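Local structure of Emp47p (form2) (Saccharomyces cerevisiae, 2A6Z) at residues N46-L51 and T198-A203; I82-V87 and L110-N115; V72-Q77 and G149-S154. The protein is a calcium-independent, carbohydrate-binding cargo receptor that takes part in glycoprotein secretion and is probably required for Emp46p to leave the endoplasmic reticulum. All blocks are in the same frame, centred on the assembly; numbering follows the deposited sequence.

Interaction 1: residues N46-L51 and T198-A203; sequences NSKGSL and TAQNGA
Neighbouring antiparallel strands of a legume-lectin-type beta sandwich meet here: Lys48, Gly49 and Ser50 pair with Gln200, Ala199 and Thr198. Gly49 and Ala199 form the hydrogen-bonded pair, Gly49 N giving to Ala199 O at 3.1 Å and Ala199 N to Gly49 O at 3.0 Å. Both are small and buried, and the methyl group of Ala199 packs on Ile82 of the next strand. In the flanking non-hydrogen-bonded pairs, Ser50 CB touches Thr198 CG2 at 3.8 Å, while their hydroxyls are engaged elsewhere, Ser50 OG with Glu30 and Thr198 OG1 with Tyr99 O and Trp85 NE1. Lys48 and Gln200 run side by side in the same direction, long polar chains suited to a face solvent can reach: Lys48 CG lies 3.8 Å from Gln200 CB, and a water donates to Gln200 OE1 and takes a weak bond from Lys48 NZ, while Gln200 NE2 bonds Asp79 O.

Past the paired residues a side chain joins the backbone bonds. With chi1 57°, Asn201 CG stands between its N and carbonyl carbon, and OD1 accepts from Ser47 N at 2.8 Å (165°). ND2 is fixed by Asn44 O and Glu209 O, so both halves of the amide are used. Asn201 N returns a longer bond to Ser47 O. Gly202, at a positive phi easy for glycine, donates its N to a water that lies 2.8 Å from both Asn46 OD1 and Ser47 O.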
loop_
_atom_site.group_PDB
_atom_site.type_symbol
_atom_site.label_atom_id
_atom_site.label_comp_id
_atom_site.label_asym_id
_atom_site.label_seq_id
_atom_site.Cartn_x
_atom_site.Cartn_y
_atom_site.Cartn_z
ATOM N N ASN A 46 14.907 10.609 -7.120
ATOM C CA ASN A 46 14.472 9.713 -8.169
ATOM C C ASN A 46 14.867 8.256 -7.862
ATOM O O ASN A 46 15.646 7.633 -8.572
ATOM C CB ASN A 46 15.036 10.118 -9.532
ATOM C CG ASN A 46 14.273 9.460 -10.644
ATOM O OD1 ASN A 46 13.276 8.712 -10.483
ATOM N ND2 ASN A 46 14.685 9.747 -11.839
ATOM N N SER A 47 14.256 7.777 -6.798
ATOM C CA SER A 47 14.493 6.402 -6.316
ATOM C C SER A 47 13.196 5.644 -6.249
ATOM O O SER A 47 12.098 6.234 -6.308
ATOM C CB SER A 47 15.170 6.389 -4.932
ATOM O OG SER A 47 14.430 7.175 -3.976
ATOM N N LYS A 48 13.320 4.322 -6.132
ATOM C CA LYS A 48 12.223 3.380 -6.115
ATOM C C LYS A 48 12.527 2.298 -5.089
ATOM O O LYS A 48 13.657 1.897 -4.915
ATOM C CB LYS A 48 11.943 2.721 -7.471
ATOM C CG LYS A 48 11.464 3.713 -8.524
ATOM C CD LYS A 48 11.248 3.111 -9.895
ATOM C CE LYS A 48 10.457 4.055 -10.784
ATOM N NZ LYS A 48 10.498 3.675 -12.224
ATOM N N GLY A 49 11.455 1.808 -4.448
ATOM C CA GLY A 49 11.633 0.763 -3.434
ATOM C C GLY A 49 10.368 -0.070 -3.369
ATOM O O GLY A 49 9.251 0.423 -3.615
ATOM N N SER A 50 10.525 -1.351 -2.989
ATOM C CA SER A 50 9.406 -2.254 -2.777
ATOM C C SER A 50 9.607 -3.070 -1.517
ATOM O O SER A 50 10.731 -3.314 -1.070
ATOM C CB SER A 50 9.161 -3.163 -3.976
ATOM O OG SER A 50 10.285 -3.993 -4.177
ATOM N N LEU A 51 8.495 -3.542 -0.987
ATOM C CA LEU A 51 8.491 -4.340 0.247
ATOM C C LEU A 51 7.297 -5.282 0.157
ATOM O O LEU A 51 6.149 -4.781 0.211
ATOM C CB LEU A 51 8.424 -3.435 1.438
ATOM C CG LEU A 51 8.280 -4.131 2.808
ATOM C CD1 LEU A 51 9.503 -4.978 3.127
ATOM C CD2 LEU A 51 8.006 -3.099 3.886
ATOM N N THR A 198 4.907 -0.256 -2.480
ATOM C CA THR A 198 5.932 0.179 -3.416
ATOM C C THR A 198 5.847 1.699 -3.478
ATOM O O THR A 198 4.796 2.318 -3.254
ATOM C CB THR A 198 5.727 -0.434 -4.812
ATOM O OG1 THR A 198 4.510 0.020 -5.387
ATOM C CG2 THR A 198 5.686 -1.947 -4.751
ATOM N N ALA A 199 6.961 2.337 -3.847
ATOM C CA ALA A 199 6.918 3.818 -3.949
ATOM C C ALA A 199 8.012 4.267 -4.905
ATOM O O ALA A 199 9.004 3.591 -5.148
ATOM C CB ALA A 199 7.067 4.521 -2.614
ATOM N N GLN A 200 7.779 5.493 -5.416
ATOM C CA GLN A 200 8.749 6.198 -6.226
ATOM C C GLN A 200 8.620 7.687 -5.877
ATOM O O GLN A 200 7.501 8.146 -5.575
ATOM C CB GLN A 200 8.525 5.975 -7.723
ATOM C CG GLN A 200 7.237 6.681 -8.216
ATOM C CD GLN A 200 6.810 6.349 -9.611
ATOM O OE1 GLN A 200 7.159 5.226 -10.059
ATOM N NE2 GLN A 200 6.093 7.300 -10.235
ATOM N N ASN A 201 9.698 8.449 -5.981
ATOM C CA ASN A 201 9.581 9.878 -5.820
ATOM C C ASN A 201 9.771 10.687 -7.107
ATOM O O ASN A 201 9.461 11.885 -7.107
ATOM C CB ASN A 201 10.427 10.426 -4.653
ATOM C CG ASN A 201 11.883 10.106 -4.762
ATOM O OD1 ASN A 201 12.374 9.668 -5.814
ATOM N ND2 ASN A 201 12.622 10.337 -3.674
ATOM N N GLY A 202 10.223 10.040 -8.160
ATOM C CA GLY A 202 10.371 10.723 -9.484
ATOM C C GLY A 202 11.385 11.824 -9.415
ATOM O O GLY A 202 12.245 11.872 -8.546
ATOM N N ALA A 203 11.311 12.687 -10.421
ATOM C CA ALA A 203 12.347 13.685 -10.674
ATOM C C ALA A 203 11.820 15.125 -10.569
ATOM O O ALA A 203 12.602 16.045 -10.793
ATOM C CB ALA A 203 12.947 13.495 -12.052
HETATM O O HOH W 1 11.480 7.551 -8.725
HETATM O O HOH W 2 7.211 2.745 -11.752
#

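Interaction 2: residues I82-V87 and L110-N115; sequences ISFWFV and LLVDNN
Ile82 has CG1 anti to its backbone N (chi1 -179°), which places the CG2 methyl between N and the carbonyl carbon, where it meets Val112 CB at 3.7 Å; the two branched side chains lie side by side and point the same way. In Phe84, CG is anti to the carbonyl carbon (chi1 -54°), and the ring turns its edge to the partner strand. There CE2 touches Val112 CG2 at 4.2 Å, and Leu110 O lies near the ring plane, 3.7 Å from CD2. These apolar groups suit the inner face of one sheet of the legume-lectin beta sandwich, where Phe84 and Val112 reach Ile159, and Leu110 reaches Val161, on the strand 153-164 of the opposing sheet.

The antiparallel backbones carrying these side chains are joined by two hydrogen-bonded pairs. Ile82 and Val112 exchange bonds, Val112 N to Ile82 O at 2.9 Å. Phe84 N to Leu110 O and Leu110 N to Phe84 O are both 2.8 Å. Between the pairs, Ser83 CA approaches Leu110 O at 3.2 Å in a CA-H...O contact. Farther along, Asp113 makes an Asx turn: its OD2 receives Asn115 N from above the carboxylate plane at 3.0 Å and also bonds the Tyr139 hydroxyl.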
loop_
_atom_site.group_PDB
_atom_site.type_symbol
_atom_site.label_atom_id
_atom_site.label_comp_id
_atom_site.label_asym_id
_atom_site.label_seq_id
_atom_site.Cartn_x
_atom_site.Cartn_y
_atom_site.Cartn_z
ATOM N N ILE A 82 2.981 6.498 -3.372
ATOM C CA ILE A 82 3.150 5.221 -2.628
ATOM C C ILE A 82 1.882 4.400 -2.868
ATOM O O ILE A 82 0.771 4.929 -2.784
ATOM C CB ILE A 82 3.469 5.444 -1.131
ATOM C CG1 ILE A 82 3.665 4.105 -0.392
ATOM C CG2 ILE A 82 2.436 6.318 -0.408
ATOM C CD1 ILE A 82 4.236 4.228 0.993
ATOM N N SER A 83 2.100 3.143 -3.202
ATOM C CA SER A 83 0.993 2.220 -3.517
ATOM C C SER A 83 1.042 1.009 -2.606
ATOM O O SER A 83 2.091 0.395 -2.359
ATOM C CB SER A 83 1.150 1.725 -4.938
ATOM O OG SER A 83 0.752 2.698 -5.892
ATOM N N PHE A 84 -0.147 0.642 -2.118
ATOM C CA PHE A 84 -0.367 -0.527 -1.265
ATOM C C PHE A 84 -1.182 -1.529 -2.062
ATOM O O PHE A 84 -2.194 -1.161 -2.644
ATOM C CB PHE A 84 -1.100 -0.139 0.032
ATOM C CG PHE A 84 -0.408 0.959 0.793
ATOM C CD1 PHE A 84 0.495 0.668 1.796
ATOM C CD2 PHE A 84 -0.677 2.311 0.525
ATOM C CE1 PHE A 84 1.137 1.662 2.502
ATOM C CE2 PHE A 84 -0.011 3.315 1.185
ATOM C CZ PHE A 84 0.892 2.976 2.201
ATOM N N TRP A 85 -0.712 -2.775 -2.099
ATOM C CA TRP A 85 -1.224 -3.740 -3.057
ATOM C C TRP A 85 -1.876 -4.954 -2.381
ATOM O O TRP A 85 -1.383 -5.416 -1.341
ATOM C CB TRP A 85 -0.075 -4.271 -3.918
ATOM C CG TRP A 85 0.673 -3.200 -4.661
ATOM C CD1 TRP A 85 1.792 -2.537 -4.217
ATOM C CD2 TRP A 85 0.363 -2.674 -5.964
ATOM N NE1 TRP A 85 2.212 -1.616 -5.182
ATOM C CE2 TRP A 85 1.360 -1.704 -6.246
ATOM C CE3 TRP A 85 -0.633 -2.945 -6.918
ATOM C CZ2 TRP A 85 1.384 -0.979 -7.462
ATOM C CZ3 TRP A 85 -0.591 -2.238 -8.105
ATOM C CH2 TRP A 85 0.401 -1.267 -8.374
ATOM N N PHE A 86 -2.892 -5.466 -3.021
ATOM C CA PHE A 86 -3.524 -6.736 -2.666
ATOM C C PHE A 86 -3.921 -7.392 -4.005
ATOM O O PHE A 86 -4.958 -7.066 -4.547
ATOM C CB PHE A 86 -4.715 -6.468 -1.737
ATOM C CG PHE A 86 -5.477 -7.743 -1.353
ATOM C CD1 PHE A 86 -4.899 -8.596 -0.408
ATOM C CD2 PHE A 86 -6.716 -8.077 -1.904
ATOM C CE1 PHE A 86 -5.545 -9.770 -0.008
ATOM C CE2 PHE A 86 -7.354 -9.213 -1.504
ATOM C CZ PHE A 86 -6.777 -10.057 -0.540
ATOM N N VAL A 87 -3.025 -8.233 -4.524
ATOM C CA VAL A 87 -3.143 -8.626 -5.935
ATOM C C VAL A 87 -2.853 -10.143 -6.125
ATOM O O VAL A 87 -1.961 -10.688 -5.470
ATOM C CB VAL A 87 -2.205 -7.811 -6.867
ATOM C CG1 VAL A 87 -2.534 -6.301 -6.769
ATOM C CG2 VAL A 87 -0.738 -8.007 -6.555
ATOM N N LEU A 110 -4.086 0.612 -3.750
ATOM C CA LEU A 110 -4.426 1.855 -3.004
ATOM C C LEU A 110 -3.265 2.812 -3.234
ATOM O O LEU A 110 -2.131 2.500 -2.854
ATOM C CB LEU A 110 -4.595 1.590 -1.509
ATOM C CG LEU A 110 -5.694 0.610 -1.161
ATOM C CD1 LEU A 110 -5.738 0.359 0.344
ATOM C CD2 LEU A 110 -7.063 1.094 -1.615
ATOM N N LEU A 111 -3.573 3.948 -3.844
ATOM C CA LEU A 111 -2.541 4.919 -4.218
ATOM C C LEU A 111 -2.661 6.164 -3.345
ATOM O O LEU A 111 -3.749 6.777 -3.300
ATOM C CB LEU A 111 -2.707 5.330 -5.685
ATOM C CG LEU A 111 -1.764 6.451 -6.162
ATOM C CD1 LEU A 111 -0.303 6.026 -6.108
ATOM C CD2 LEU A 111 -2.149 6.834 -7.596
ATOM N N VAL A 112 -1.576 6.552 -2.690
ATOM C CA VAL A 112 -1.479 7.831 -2.016
ATOM C C VAL A 112 -0.534 8.696 -2.846
ATOM O O VAL A 112 0.627 8.361 -3.079
ATOM C CB VAL A 112 -1.000 7.675 -0.559
ATOM C CG1 VAL A 112 -0.752 9.034 0.057
ATOM C CG2 VAL A 112 -1.999 6.853 0.243
ATOM N N ASP A 113 -1.069 9.824 -3.329
ATOM C CA ASP A 113 -0.271 10.730 -4.175
ATOM C C ASP A 113 -0.945 12.069 -4.195
ATOM O O ASP A 113 -2.018 12.299 -3.599
ATOM C CB ASP A 113 0.009 10.170 -5.573
ATOM C CG ASP A 113 -1.044 10.584 -6.595
ATOM O OD1 ASP A 113 -2.251 10.401 -6.317
ATOM O OD2 ASP A 113 -0.641 11.148 -7.651
ATOM N N ASN A 114 -0.315 13.034 -4.909
ATOM C CA ASN A 114 -0.857 14.386 -4.916
ATOM C C ASN A 114 -0.885 14.980 -6.331
ATOM O O ASN A 114 -1.074 16.196 -6.455
ATOM C CB ASN A 114 -0.141 15.296 -3.938
ATOM C CG ASN A 114 1.263 15.686 -4.345
ATOM O OD1 ASN A 114 1.694 15.403 -5.448
ATOM N ND2 ASN A 114 1.963 16.307 -3.403
ATOM N N ASN A 115 -0.656 14.174 -7.361
ATOM C CA ASN A 115 -0.553 14.690 -8.733
ATOM C C ASN A 115 -1.878 14.759 -9.477
ATOM O O ASN A 115 -1.861 15.186 -10.637
ATOM C CB ASN A 115 0.455 13.833 -9.518
ATOM C CG ASN A 115 1.141 14.641 -10.630
ATOM O OD1 ASN A 115 1.390 15.841 -10.497
ATOM N ND2 ASN A 115 1.452 13.946 -11.688
#

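Interaction 3: residues V72-Q77 and G149-S154; sequences VGYSGQ and GYQDSS
The carboxamide of Gln151 and the ring of Tyr74 are the flat groups of this contact, their planes 85° apart. Tyr74 O stands over one face of the carboxamide, 3.6 Å from CD, and the side-chain nitrogen of Asn114 lies over the other. At the rim, Gln151 OE1 and NE2 are both turned to Gly76. Gly76 N gives OE1 a nearly straight bond (2.9 Å, 176°), whereas NE2 gives Gly76 O a more bent one of 3.0 Å. NE2 has a further, weak bond to Glu209 OE1. It also lies near the plane of the Tyr74 ring, at its edge, 3.8 Å from CD2. Glutamine suits this place because one group both accepts from and donates to a single backbone residue, which fixes the rotation of the amide. Gly76 O also takes a bond from Asn114, while Tyr74 OH is held by Asn205.

The contact belongs to the surface of the beta sandwich. The segment 72-77 leaves the strand 63-72; the other segment, a loop, leads into the strand 153-164, neighbour of 63-72 in the same sheet. Val72 CG1 packs on the incoming chain, 3.5 Å from Ser153 O: the short branched valine lays one methyl against the backbone and reaches Ser154 CA as well.

Two waters bridge the segments, one between backbone atoms and one from backbone to carboxylate. The first donates to Tyr74 O and accepts from Asp152 N; the second accepts from Gly73 N and donates to Asp152 OD2 at 2.6 Å, a polar role natural for an exposed aspartate. Gly73 and Gly76 both have a positive phi, a backbone shape open chiefly to glycine, and Gly76 passes close to the Tyr74 hydroxyl.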
loop_
_atom_site.group_PDB
_atom_site.type_symbol
_atom_site.label_atom_id
_atom_site.label_comp_id
_atom_site.label_asym_id
_atom_site.label_seq_id
_atom_site.Cartn_x
_atom_site.Cartn_y
_atom_site.Cartn_z
ATOM N N VAL A 72 8.296 12.039 4.468
ATOM C CA VAL A 72 9.051 13.162 5.038
ATOM C C VAL A 72 10.001 13.715 3.967
ATOM O O VAL A 72 10.377 13.030 3.020
ATOM C CB VAL A 72 9.847 12.778 6.322
ATOM C CG1 VAL A 72 8.856 12.485 7.448
ATOM C CG2 VAL A 72 10.752 11.592 6.063
ATOM N N GLY A 73 10.395 14.975 4.189
ATOM C CA GLY A 73 11.501 15.560 3.431
ATOM C C GLY A 73 11.119 16.403 2.249
ATOM O O GLY A 73 12.046 17.013 1.662
ATOM N N TYR A 74 9.831 16.494 1.892
ATOM C CA TYR A 74 9.475 17.287 0.734
ATOM C C TYR A 74 7.976 17.677 0.801
ATOM O O TYR A 74 7.120 16.880 1.116
ATOM C CB TYR A 74 9.669 16.506 -0.574
ATOM C CG TYR A 74 9.419 17.357 -1.785
ATOM C CD1 TYR A 74 10.338 18.342 -2.143
ATOM C CD2 TYR A 74 8.273 17.222 -2.558
ATOM C CE1 TYR A 74 10.144 19.142 -3.229
ATOM C CE2 TYR A 74 8.092 18.057 -3.664
ATOM C CZ TYR A 74 9.016 19.007 -3.995
ATOM O OH TYR A 74 8.800 19.798 -5.092
ATOM N N SER A 75 7.722 18.933 0.465
ATOM C CA SER A 75 6.332 19.399 0.294
ATOM C C SER A 75 6.235 20.034 -1.090
ATOM O O SER A 75 7.006 20.913 -1.422
ATOM C CB SER A 75 6.056 20.525 1.295
ATOM O OG SER A 75 4.775 21.073 1.105
ATOM N N GLY A 76 5.275 19.558 -1.859
ATOM C CA GLY A 76 5.022 20.085 -3.204
ATOM C C GLY A 76 4.473 18.949 -4.087
ATOM O O GLY A 76 4.596 17.779 -3.878
ATOM N N GLN A 77 3.719 19.318 -5.086
ATOM C CA GLN A 77 3.206 18.321 -6.029
ATOM C C GLN A 77 4.300 17.628 -6.771
ATOM O O GLN A 77 5.251 18.230 -7.260
ATOM C CB GLN A 77 2.240 19.030 -6.990
ATOM C CG GLN A 77 1.567 17.899 -7.850
ATOM C CD GLN A 77 0.500 18.732 -8.643
ATOM O OE1 GLN A 77 -0.209 18.275 -9.479
ATOM N NE2 GLN A 77 0.436 20.008 -8.196
ATOM N N GLY A 149 -4.118 14.308 3.441
ATOM C CA GLY A 149 -2.811 14.970 3.475
ATOM C C GLY A 149 -1.764 13.975 4.050
ATOM O O GLY A 149 -2.010 13.247 5.015
ATOM N N TYR A 150 -0.607 13.932 3.435
ATOM C CA TYR A 150 0.444 12.982 3.843
ATOM C C TYR A 150 1.839 13.573 3.814
ATOM O O TYR A 150 2.747 13.013 4.424
ATOM C CB TYR A 150 0.387 11.650 3.030
ATOM C CG TYR A 150 0.678 11.941 1.585
ATOM C CD1 TYR A 150 1.989 11.816 1.068
ATOM C CD2 TYR A 150 -0.333 12.360 0.695
ATOM C CE1 TYR A 150 2.288 12.089 -0.234
ATOM C CE2 TYR A 150 0.006 12.648 -0.625
ATOM C CZ TYR A 150 1.294 12.508 -1.110
ATOM O OH TYR A 150 1.534 12.837 -2.399
ATOM N N GLN A 151 2.111 14.631 3.042
ATOM C CA GLN A 151 3.508 15.032 2.872
ATOM C C GLN A 151 4.013 15.755 4.085
ATOM O O GLN A 151 3.262 16.436 4.786
ATOM C CB GLN A 151 3.713 16.037 1.688
ATOM C CG GLN A 151 3.572 15.328 0.341
ATOM C CD GLN A 151 4.046 16.262 -0.744
ATOM O OE1 GLN A 151 3.713 17.433 -0.750
ATOM N NE2 GLN A 151 4.829 15.747 -1.675
ATOM N N ASP A 152 5.322 15.629 4.285
ATOM C CA ASP A 152 6.041 16.515 5.192
ATOM C C ASP A 152 5.483 16.443 6.608
ATOM O O ASP A 152 5.344 17.453 7.310
ATOM C CB ASP A 152 6.016 17.951 4.613
ATOM C CG ASP A 152 6.958 18.908 5.286
ATOM O OD1 ASP A 152 6.613 20.122 5.326
ATOM O OD2 ASP A 152 8.036 18.505 5.785
ATOM N N SER A 153 5.215 15.228 7.066
ATOM C CA SER A 153 4.902 15.014 8.497
ATOM C C SER A 153 5.633 13.782 8.968
ATOM O O SER A 153 5.534 12.706 8.393
ATOM C CB SER A 153 3.409 14.841 8.755
ATOM O OG SER A 153 3.192 14.553 10.130
ATOM N N SER A 154 6.347 13.957 10.103
ATOM C CA SER A 154 7.064 12.861 10.717
ATOM C C SER A 154 6.180 11.942 11.523
ATOM O O SER A 154 6.658 10.891 11.946
ATOM C CB SER A 154 8.150 13.495 11.658
ATOM O OG SER A 154 9.170 14.066 10.852
HETATM O O HOH W 3 9.304 16.338 6.480
HETATM O O HOH W 4 7.368 14.584 2.603
#

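Overall arrangement
Interactions 1 and 2 lie in one sheet and are joined by the strand pair 192-200 and 81-88: Thr198 O bonds Ser83 N, and Thr198 OG1 meets Trp85 NE1. All the touching residues of interaction 2 are buried, near the middle of the chain, and combine backbone pairing with apolar packing. Interaction 1 is partly buried, changing from strand pairing to amide and water bonds as it runs out to the surface. Interaction 3 is a surface contact between loops flanking the other sheet, without strand pairing, relying on one side-chain amide and bridging waters. Asn114 ND2 reaches Gly76 O, tying interactions 2 and 3; interactions 1 and 3 do not touch.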